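Local structure of 2-dehydro-3-deoxy-d-gluconate/2-dehydro-3-deoxy-phosphogluconate aldolase (Picrophilus torridus, 4UXD) at residues Q133-L144 and N161-L171; I188-S198 and T214-G222. The protein is an aldolase of the dihydrodipicolinate synthetase family, built on the (beta/alpha)8-barrel fold. One frame throughout, in Å; residues are numbered along the deposited sequence.

Interaction 1 (Q133-L144 and N161-L171)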
loop_
_atom_site.group_PDB
_atom_site.type_symbol
_atom_site.label_atom_id
_atom_site.label_comp_id
_atom_site.label_asym_id
_atom_site.label_seq_id
_atom_site.Cartn_x
_atom_site.Cartn_y
_atom_site.Cartn_z
ATOM N N GLN A 133 8.254 15.892 3.431
ATOM C CA GLN A 133 8.619 16.489 4.715
ATOM C C GLN A 133 8.999 17.993 4.652
ATOM O O GLN A 133 8.868 18.697 5.644
ATOM C CB GLN A 133 9.778 15.698 5.342
ATOM C CG GLN A 133 9.462 14.245 5.657
ATOM C CD GLN A 133 8.202 14.054 6.504
ATOM O OE1 GLN A 133 8.161 14.409 7.677
ATOM N NE2 GLN A 133 7.177 13.471 5.906
ATOM N N GLU A 134 9.473 18.490 3.511
ATOM C CA GLU A 134 9.806 19.915 3.397
ATOM C C GLU A 134 8.522 20.774 3.496
ATOM O O GLU A 134 8.484 21.810 4.174
ATOM C CB GLU A 134 10.550 20.185 2.085
ATOM C CG GLU A 134 11.055 21.628 1.886
ATOM C CD GLU A 134 12.209 22.007 2.815
ATOM O OE1 GLU A 134 13.340 21.508 2.606
ATOM O OE2 GLU A 134 11.990 22.822 3.746
ATOM N N ALA A 135 7.464 20.325 2.833
ATOM C CA ALA A 135 6.198 21.034 2.856
ATOM C C ALA A 135 5.623 21.033 4.263
ATOM O O ALA A 135 5.100 22.051 4.764
ATOM C CB ALA A 135 5.225 20.400 1.887
ATOM N N ILE A 136 5.723 19.874 4.897
ATOM C CA ILE A 136 5.197 19.687 6.235
ATOM C C ILE A 136 5.986 20.556 7.193
ATOM O O ILE A 136 5.408 21.260 8.027
ATOM C CB ILE A 136 5.258 18.208 6.651
ATOM C CG1 ILE A 136 4.147 17.433 5.938
ATOM C CG2 ILE A 136 5.149 18.054 8.172
ATOM C CD1 ILE A 136 4.355 15.935 5.910
ATOM N N TYR A 137 7.309 20.516 7.062
ATOM C CA TYR A 137 8.169 21.353 7.885
ATOM C C TYR A 137 7.787 22.832 7.740
ATOM O O TYR A 137 7.411 23.466 8.718
ATOM C CB TYR A 137 9.632 21.149 7.522
ATOM C CG TYR A 137 10.515 22.139 8.205
ATOM C CD1 TYR A 137 10.899 21.956 9.525
ATOM C CD2 TYR A 137 10.935 23.286 7.548
ATOM C CE1 TYR A 137 11.690 22.882 10.168
ATOM C CE2 TYR A 137 11.723 24.214 8.180
ATOM C CZ TYR A 137 12.094 24.012 9.489
ATOM O OH TYR A 137 12.888 24.932 10.124
ATOM N N HIS A 138 7.856 23.360 6.520
ATOM C CA HIS A 138 7.545 24.760 6.274
ATOM C C HIS A 138 6.148 25.154 6.809
ATOM O O HIS A 138 5.934 26.264 7.292
ATOM C CB HIS A 138 7.656 25.067 4.778
ATOM C CG HIS A 138 7.451 26.511 4.447
ATOM N ND1 HIS A 138 7.031 26.936 3.206
ATOM C CD2 HIS A 138 7.604 27.628 5.196
ATOM C CE1 HIS A 138 6.935 28.256 3.206
ATOM N NE2 HIS A 138 7.272 28.701 4.402
ATOM N N TYR A 139 5.209 24.228 6.758
ATOM C CA TYR A 139 3.876 24.498 7.268
ATOM C C TYR A 139 3.866 24.667 8.810
ATOM O O TYR A 139 3.308 25.643 9.328
ATOM C CB TYR A 139 2.964 23.379 6.816
ATOM C CG TYR A 139 1.581 23.384 7.371
ATOM C CD1 TYR A 139 0.572 24.110 6.763
ATOM C CD2 TYR A 139 1.267 22.610 8.482
ATOM C CE1 TYR A 139 -0.714 24.087 7.258
ATOM C CE2 TYR A 139 -0.009 22.581 8.988
ATOM C CZ TYR A 139 -0.997 23.322 8.373
ATOM O OH TYR A 139 -2.270 23.276 8.875
ATOM N N TYR A 140 4.497 23.742 9.533
ATOM C CA TYR A 140 4.671 23.894 10.980
ATOM C C TYR A 140 5.530 25.117 11.313
ATOM O O TYR A 140 5.322 25.785 12.323
ATOM C CB TYR A 140 5.309 22.645 11.600
ATOM C CG TYR A 140 4.334 21.529 11.893
ATOM C CD1 TYR A 140 3.678 21.449 13.114
ATOM C CD2 TYR A 140 4.067 20.561 10.939
ATOM C CE1 TYR A 140 2.794 20.432 13.378
ATOM C CE2 TYR A 140 3.186 19.535 11.189
ATOM C CZ TYR A 140 2.549 19.465 12.404
ATOM O OH TYR A 140 1.666 18.423 12.624
ATOM N N LYS A 141 6.499 25.401 10.453
ATOM C CA LYS A 141 7.379 26.542 10.636
ATOM C C LYS A 141 6.585 27.855 10.685
ATOM O O LYS A 141 6.683 28.628 11.647
ATOM C CB LYS A 141 8.411 26.576 9.502
ATOM C CG LYS A 141 9.468 27.662 9.605
ATOM C CD LYS A 141 10.786 27.147 9.023
ATOM C CE LYS A 141 11.793 28.237 8.648
ATOM N NZ LYS A 141 11.201 29.585 8.464
ATOM N N GLU A 142 5.794 28.090 9.645
ATOM C CA GLU A 142 5.037 29.319 9.519
ATOM C C GLU A 142 4.091 29.483 10.695
ATOM O O GLU A 142 3.860 30.589 11.186
ATOM C CB GLU A 142 4.248 29.313 8.211
ATOM C CG GLU A 142 3.884 30.689 7.685
ATOM C CD GLU A 142 4.779 31.124 6.534
ATOM O OE1 GLU A 142 5.985 30.779 6.552
ATOM O OE2 GLU A 142 4.271 31.794 5.605
ATOM N N ILE A 143 3.546 28.360 11.147
ATOM C CA ILE A 143 2.528 28.372 12.176
ATOM C C ILE A 143 3.156 28.651 13.552
ATOM O O ILE A 143 2.720 29.549 14.282
ATOM C CB ILE A 143 1.758 27.037 12.173
ATOM C CG1 ILE A 143 0.871 26.956 10.936
ATOM C CG2 ILE A 143 0.887 26.894 13.393
ATOM C CD1 ILE A 143 0.380 25.554 10.593
ATOM N N LEU A 144 4.183 27.878 13.888
ATOM C CA LEU A 144 4.872 28.015 15.162
ATOM C C LEU A 144 5.515 29.392 15.318
ATOM O O LEU A 144 5.788 29.827 16.439
ATOM C CB LEU A 144 5.948 26.941 15.304
ATOM C CG LEU A 144 5.455 25.498 15.364
ATOM C CD1 LEU A 144 6.637 24.536 15.221
ATOM C CD2 LEU A 144 4.714 25.244 16.644
ATOM N N ASN A 161 -0.853 12.965 6.074
ATOM C CA ASN A 161 0.564 12.803 5.774
ATOM C C ASN A 161 1.348 12.537 7.041
ATOM O O ASN A 161 1.138 13.211 8.053
ATOM C CB ASN A 161 1.127 14.044 5.097
ATOM C CG ASN A 161 0.458 14.348 3.788
ATOM O OD1 ASN A 161 0.642 13.633 2.817
ATOM N ND2 ASN A 161 -0.319 15.428 3.750
ATOM N N LYS A 162 2.243 11.555 6.982
ATOM C CA LYS A 162 3.103 11.225 8.112
ATOM C C LYS A 162 4.097 12.346 8.345
ATOM O O LYS A 162 4.483 13.033 7.404
ATOM C CB LYS A 162 3.859 9.919 7.872
ATOM C CG LYS A 162 4.928 9.986 6.785
ATOM C CD LYS A 162 5.508 8.604 6.509
ATOM C CE LYS A 162 6.504 8.590 5.349
ATOM N NZ LYS A 162 7.777 9.313 5.625
ATOM N N ILE A 163 4.491 12.544 9.597
ATOM C CA ILE A 163 5.606 13.445 9.897
ATOM C C ILE A 163 6.744 12.580 10.453
ATOM O O ILE A 163 6.563 11.839 11.420
ATOM C CB ILE A 163 5.185 14.599 10.882
ATOM C CG1 ILE A 163 6.381 15.512 11.184
ATOM C CG2 ILE A 163 4.526 14.036 12.149
ATOM C CD1 ILE A 163 6.079 16.637 12.163
ATOM N N ASP A 164 7.901 12.628 9.807
ATOM C CA ASP A 164 9.021 11.772 10.212
ATOM C C ASP A 164 9.567 12.222 11.558
ATOM O O ASP A 164 9.491 13.404 11.892
ATOM C CB ASP A 164 10.152 11.793 9.183
ATOM C CG ASP A 164 9.756 11.194 7.862
ATOM O OD1 ASP A 164 8.745 10.455 7.820
ATOM O OD2 ASP A 164 10.459 11.462 6.862
ATOM N N PRO A 165 10.120 11.286 12.333
ATOM C CA PRO A 165 10.813 11.640 13.575
ATOM C C PRO A 165 11.870 12.737 13.421
ATOM O O PRO A 165 12.009 13.590 14.293
ATOM C CB PRO A 165 11.472 10.330 13.980
ATOM C CG PRO A 165 10.591 9.293 13.411
ATOM C CD PRO A 165 10.047 9.827 12.145
ATOM N N GLU A 166 12.622 12.693 12.335
ATOM C CA GLU A 166 13.631 13.702 12.060
ATOM C C GLU A 166 13.000 15.077 11.997
ATOM O O GLU A 166 13.525 16.033 12.560
ATOM C CB GLU A 166 14.345 13.395 10.742
ATOM C CG GLU A 166 15.398 14.413 10.327
ATOM C CD GLU A 166 16.624 14.412 11.230
ATOM O OE1 GLU A 166 16.893 13.380 11.893
ATOM O OE2 GLU A 166 17.325 15.447 11.270
ATOM N N THR A 167 11.874 15.167 11.300
ATOM C CA THR A 167 11.185 16.433 11.126
ATOM C C THR A 167 10.679 16.965 12.469
ATOM O O THR A 167 10.592 18.182 12.674
ATOM C CB THR A 167 10.005 16.281 10.128
ATOM O OG1 THR A 167 10.477 15.660 8.925
ATOM C CG2 THR A 167 9.375 17.631 9.790
ATOM N N VAL A 168 10.355 16.061 13.390
ATOM C CA VAL A 168 9.845 16.481 14.679
ATOM C C VAL A 168 11.013 16.998 15.520
ATOM O O VAL A 168 10.898 18.023 16.197
ATOM C CB VAL A 168 9.127 15.348 15.409
ATOM C CG1 VAL A 168 8.512 15.864 16.693
ATOM C CG2 VAL A 168 8.052 14.761 14.536
ATOM N N LYS A 169 12.132 16.278 15.456
ATOM C CA LYS A 169 13.378 16.693 16.087
ATOM C C LYS A 169 13.764 18.099 15.650
ATOM O O LYS A 169 14.010 18.971 16.484
ATOM C CB LYS A 169 14.498 15.719 15.743
ATOM C CG LYS A 169 15.842 16.084 16.314
ATOM C CD LYS A 169 16.830 14.930 16.175
ATOM C CE LYS A 169 17.012 14.474 14.725
ATOM N NZ LYS A 169 18.031 13.375 14.590
ATOM N N ASN A 170 13.798 18.327 14.344
ATOM C CA ASN A 170 14.136 19.647 13.833
ATOM C C ASN A 170 13.243 20.737 14.412
ATOM O O ASN A 170 13.740 21.735 14.926
ATOM C CB ASN A 170 14.053 19.670 12.308
ATOM C CG ASN A 170 15.230 18.979 11.650
ATOM O OD1 ASN A 170 16.265 18.753 12.282
ATOM N ND2 ASN A 170 15.084 18.653 10.369
ATOM N N LEU A 171 11.929 20.555 14.329
ATOM C CA LEU A 171 11.003 21.555 14.836
ATOM C C LEU A 171 11.177 21.746 16.338
ATOM O O LEU A 171 10.978 22.852 16.876
ATOM C CB LEU A 171 9.559 21.158 14.535
ATOM C CG LEU A 171 9.099 21.180 13.085
ATOM C CD1 LEU A 171 7.867 20.297 12.960
ATOM C CD2 LEU A 171 8.798 22.605 12.636
#
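Q133 lays its carboxamide over the carboxylate of D164, the two planes stacked and only 16° apart, with CG of Q133 3.2 Å from OD2 of D164. From this position the amide reads the backbone ahead of helix 165-171 with both of its polar atoms. OE1 of Q133 receives the amide N of D164 at 2.8 Å in an almost straight bond whose donor stands above the carbonyl plane, and takes the hydroxyl OG1 of T167 at 2.9 Å on an in-plane lone pair. Its NE2 gives a nearly linear 3.1 Å bond to O of K162, which lies in the plane of the amide. Three bonds thus fix the rotation of the amide, which is brought round by a bend in the chain at chi2 (-53°). The carboxylate beneath is itself tied to NZ of K162 through OD1. Helices 133-144 and 165-171 run nearly parallel, 27° apart, as successive outer helices of a beta/alpha barrel joined through strand 150-155. Further along them the contact turns apolar. L171 pushes CD2 between two tyrosines, 3.6 Å from CB of Y140 and 3.8 Å from CD1 of Y137, and the same methyl reaches CD1 of L144. Y140 also meets CD1 of I163, while its hydroxyl is bonded to O of L123. At the start of helix 133-144, CD1 of I136 lies beside O of K162 and CB of N161, whose ND2 bonds to O of P126 and O of I129 while OD1 takes N of L131.

Interaction 2 (I188-S198 and T214-G222)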
loop_
_atom_site.group_PDB
_atom_site.type_symbol
_atom_site.label_atom_id
_atom_site.label_comp_id
_atom_site.label_asym_id
_atom_site.label_seq_id
_atom_site.Cartn_x
_atom_site.Cartn_y
_atom_site.Cartn_z
ATOM N N ILE A 188 5.354 0.151 16.264
ATOM C CA ILE A 188 6.132 0.207 17.473
ATOM C C ILE A 188 7.554 0.745 17.235
ATOM O O ILE A 188 8.027 1.569 18.027
ATOM C CB ILE A 188 6.162 -1.166 18.160
ATOM C CG1 ILE A 188 6.763 -1.038 19.563
ATOM C CG2 ILE A 188 6.866 -2.206 17.296
ATOM C CD1 ILE A 188 5.887 -0.211 20.495
ATOM N N ARG A 189 8.222 0.335 16.155
ATOM C CA ARG A 189 9.549 0.891 15.828
ATOM C C ARG A 189 9.519 2.406 15.666
ATOM O O ARG A 189 10.387 3.118 16.182
ATOM C CB ARG A 189 10.092 0.298 14.547
ATOM C CG ARG A 189 10.670 -1.069 14.702
ATOM C CD ARG A 189 10.252 -1.917 13.538
ATOM N NE ARG A 189 11.292 -2.831 13.108
ATOM C CZ ARG A 189 11.325 -3.371 11.895
ATOM N NH1 ARG A 189 10.376 -3.074 11.013
ATOM N NH2 ARG A 189 12.298 -4.203 11.566
ATOM N N GLY A 190 8.519 2.878 14.923
ATOM C CA GLY A 190 8.327 4.297 14.688
ATOM C C GLY A 190 8.111 5.051 15.990
ATOM O O GLY A 190 8.633 6.151 16.177
ATOM N N PHE A 191 7.345 4.447 16.892
ATOM C CA PHE A 191 7.082 5.042 18.187
ATOM C C PHE A 191 8.366 5.143 19.014
ATOM O O PHE A 191 8.585 6.127 19.717
ATOM C CB PHE A 191 6.032 4.234 18.953
ATOM C CG PHE A 191 5.563 4.905 20.213
ATOM C CD1 PHE A 191 4.712 5.996 20.153
ATOM C CD2 PHE A 191 5.980 4.454 21.457
ATOM C CE1 PHE A 191 4.286 6.616 21.310
ATOM C CE2 PHE A 191 5.558 5.078 22.620
ATOM C CZ PHE A 191 4.714 6.158 22.547
ATOM N N MET A 192 9.214 4.123 18.940
ATOM C CA MET A 192 10.467 4.170 19.674
ATOM C C MET A 192 11.376 5.285 19.118
ATOM O O MET A 192 12.084 5.945 19.885
ATOM C CB MET A 192 11.164 2.812 19.627
ATOM C CG MET A 192 10.374 1.677 20.274
ATOM S SD MET A 192 11.119 0.054 20.025
ATOM C CE MET A 192 12.072 -0.095 21.541
ATOM N N GLU A 193 11.375 5.498 17.799
ATOM C CA GLU A 193 12.088 6.655 17.242
ATOM C C GLU A 193 11.578 7.933 17.891
ATOM O O GLU A 193 12.385 8.770 18.292
ATOM C CB GLU A 193 11.942 6.759 15.718
ATOM C CG GLU A 193 12.684 5.650 14.914
ATOM C CD GLU A 193 12.409 5.710 13.395
ATOM O OE1 GLU A 193 11.234 5.620 12.977
ATOM O OE2 GLU A 193 13.357 5.840 12.611
ATOM N N MET A 194 10.248 8.084 18.002
ATOM C CA MET A 194 9.654 9.275 18.617
ATOM C C MET A 194 10.082 9.378 20.096
ATOM O O MET A 194 10.428 10.469 20.587
ATOM C CB MET A 194 8.115 9.269 18.514
ATOM C CG MET A 194 7.509 9.416 17.098
ATOM S SD MET A 194 7.963 10.915 16.154
ATOM C CE MET A 194 6.492 11.204 15.180
ATOM N N LEU A 195 10.069 8.243 20.794
ATOM C CA LEU A 195 10.511 8.189 22.188
ATOM C C LEU A 195 11.953 8.631 22.363
ATOM O O LEU A 195 12.331 9.114 23.425
ATOM C CB LEU A 195 10.360 6.779 22.749
ATOM C CG LEU A 195 8.945 6.320 23.103
ATOM C CD1 LEU A 195 8.988 4.838 23.489
ATOM C CD2 LEU A 195 8.342 7.165 24.235
ATOM N N SER A 196 12.765 8.467 21.321
ATOM C CA SER A 196 14.159 8.904 21.375
ATOM C C SER A 196 14.277 10.435 21.431
ATOM O O SER A 196 15.362 10.966 21.659
ATOM C CB SER A 196 14.938 8.366 20.170
ATOM O OG SER A 196 15.308 9.419 19.298
ATOM N N LEU A 197 13.160 11.125 21.204
ATOM C CA LEU A 197 13.086 12.583 21.294
ATOM C C LEU A 197 12.590 13.002 22.672
ATOM O O LEU A 197 12.464 14.194 22.968
ATOM C CB LEU A 197 12.139 13.161 20.224
ATOM C CG LEU A 197 12.360 12.808 18.751
ATOM C CD1 LEU A 197 11.260 13.422 17.919
ATOM C CD2 LEU A 197 13.713 13.278 18.256
ATOM N N SER A 198 12.289 12.022 23.513
ATOM C CA SER A 198 11.727 12.303 24.825
ATOM C C SER A 198 12.721 13.067 25.712
ATOM O O SER A 198 13.930 12.795 25.695
ATOM C CB SER A 198 11.299 10.994 25.500
ATOM O OG SER A 198 10.314 11.209 26.487
ATOM N N THR A 214 2.819 -1.417 26.782
ATOM C CA THR A 214 4.095 -1.462 26.071
ATOM C C THR A 214 4.750 -0.070 26.021
ATOM O O THR A 214 5.955 0.063 26.234
ATOM C CB THR A 214 3.911 -2.014 24.627
ATOM O OG1 THR A 214 3.443 -3.367 24.685
ATOM C CG2 THR A 214 5.223 -1.962 23.817
ATOM N N SER A 215 3.950 0.965 25.763
ATOM C CA SER A 215 4.488 2.309 25.597
ATOM C C SER A 215 5.033 2.858 26.912
ATOM O O SER A 215 6.073 3.524 26.933
ATOM C CB SER A 215 3.425 3.256 25.042
ATOM O OG SER A 215 2.920 2.799 23.807
ATOM N N LEU A 216 4.340 2.588 28.009
ATOM C CA LEU A 216 4.848 2.996 29.312
ATOM C C LEU A 216 6.159 2.248 29.592
ATOM O O LEU A 216 7.135 2.838 30.059
ATOM C CB LEU A 216 3.824 2.736 30.432
ATOM C CG LEU A 216 2.481 3.472 30.407
ATOM C CD1 LEU A 216 1.728 3.283 31.735
ATOM C CD2 LEU A 216 2.629 4.958 30.081
ATOM N N GLU A 217 6.193 0.953 29.286
ATOM C CA GLU A 217 7.402 0.156 29.538
ATOM C C GLU A 217 8.610 0.765 28.848
ATOM O O GLU A 217 9.717 0.674 29.347
ATOM C CB GLU A 217 7.224 -1.277 29.062
ATOM C CG GLU A 217 6.520 -2.198 30.017
ATOM C CD GLU A 217 6.494 -3.621 29.481
ATOM O OE1 GLU A 217 6.923 -3.820 28.320
ATOM O OE2 GLU A 217 6.075 -4.541 30.217
ATOM N N LEU A 218 8.368 1.385 27.696
ATOM C CA LEU A 218 9.414 1.969 26.872
ATOM C C LEU A 218 9.680 3.451 27.170
ATOM O O LEU A 218 10.513 4.077 26.507
ATOM C CB LEU A 218 9.037 1.806 25.396
ATOM C CG LEU A 218 8.979 0.382 24.862
ATOM C CD1 LEU A 218 8.397 0.330 23.462
ATOM C CD2 LEU A 218 10.370 -0.223 24.871
ATOM N N GLY A 219 8.957 4.015 28.139
ATOM C CA GLY A 219 9.180 5.384 28.550
ATOM C C GLY A 219 8.169 6.425 28.068
ATOM O O GLY A 219 8.442 7.622 28.169
ATOM N N ALA A 220 7.007 6.008 27.562
ATOM C CA ALA A 220 5.998 6.990 27.126
ATOM C C ALA A 220 5.506 7.873 28.275
ATOM O O ALA A 220 5.303 7.400 29.400
ATOM C CB ALA A 220 4.812 6.293 26.488
ATOM N N SER A 221 5.278 9.151 27.980
ATOM C CA SER A 221 4.756 10.081 28.982
ATOM C C SER A 221 3.304 9.767 29.354
ATOM O O SER A 221 2.801 10.262 30.360
ATOM C CB SER A 221 4.864 11.523 28.486
ATOM O OG SER A 221 6.115 11.745 27.866
ATOM N N GLY A 222 2.644 8.934 28.553
ATOM C CA GLY A 222 1.264 8.542 28.809
ATOM C C GLY A 222 0.521 8.239 27.517
ATOM O O GLY A 222 1.135 8.038 26.468
#
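L218 meets I188 methyl to methyl, CD1 to CD1 at 3.9 Å, the two side chains crossing at about a right angle in a contact carried by apolar packing. The other methyl of L218, CD2, receives CE of M192 at 3.7 Å. The methionine gets there by bending at chi3 (95°), which swings the terminal methyl back toward the leucine. One turn further on, L195 straddles the chain: CD1 lies 3.6 Å from CB of L218, and CD2 rests 3.7 Å from CA of A220. I188 also touches CG2 of T214 with the same terminal methyl that it offers to L218.

The aromatic contribution comes from F191, whose CG, anti to the backbone N (chi1 -171°), carries the ring across to S215 and A220. The methyl of A220 sits at the edge of its ring, near the ring plane and 3.9 Å from CZ. From the same segment, S215 approaches the ring at CE2, obliquely, with its CB and OG; that hydroxyl is bonded to Q206 and to O of L211.

Among backbone hydrogen bonds, those that close the helix shape the second surface. N of A220 returns to O of S215 at 2.7 Å and N of G219 to O of L216, a Schellman motif with G219 at positive phi. Helix 188-195 thus packs on the end of helix 212-217 and the turn leading into strand 222-224, outside the parallel strands, as in the beta/alpha barrel of this family.

Overall arrangement
Both interactions join successive helices on the outside of one barrel, and they follow each other along the chain, their centres about 19 Å apart. They meet where helix 165-174 packs against helix 188-195: CB of K169 lies 3.6 Å from CD2 of L197, and CG of P165 3.7 Å from CB of E193. Helix 165-174 is therefore covered by interaction 1 on one flank and by the first helix of interaction 2 on another. Different subunits border them, a second copy at helix 133-144 and a third at helices 188-195 and 212-217, where R189 makes a salt bridge to D210 of that third subunit. Glycerol molecules, probably from the crystallisation liquor, lie about 3 Å from the side chain of Q133 and from that of M192.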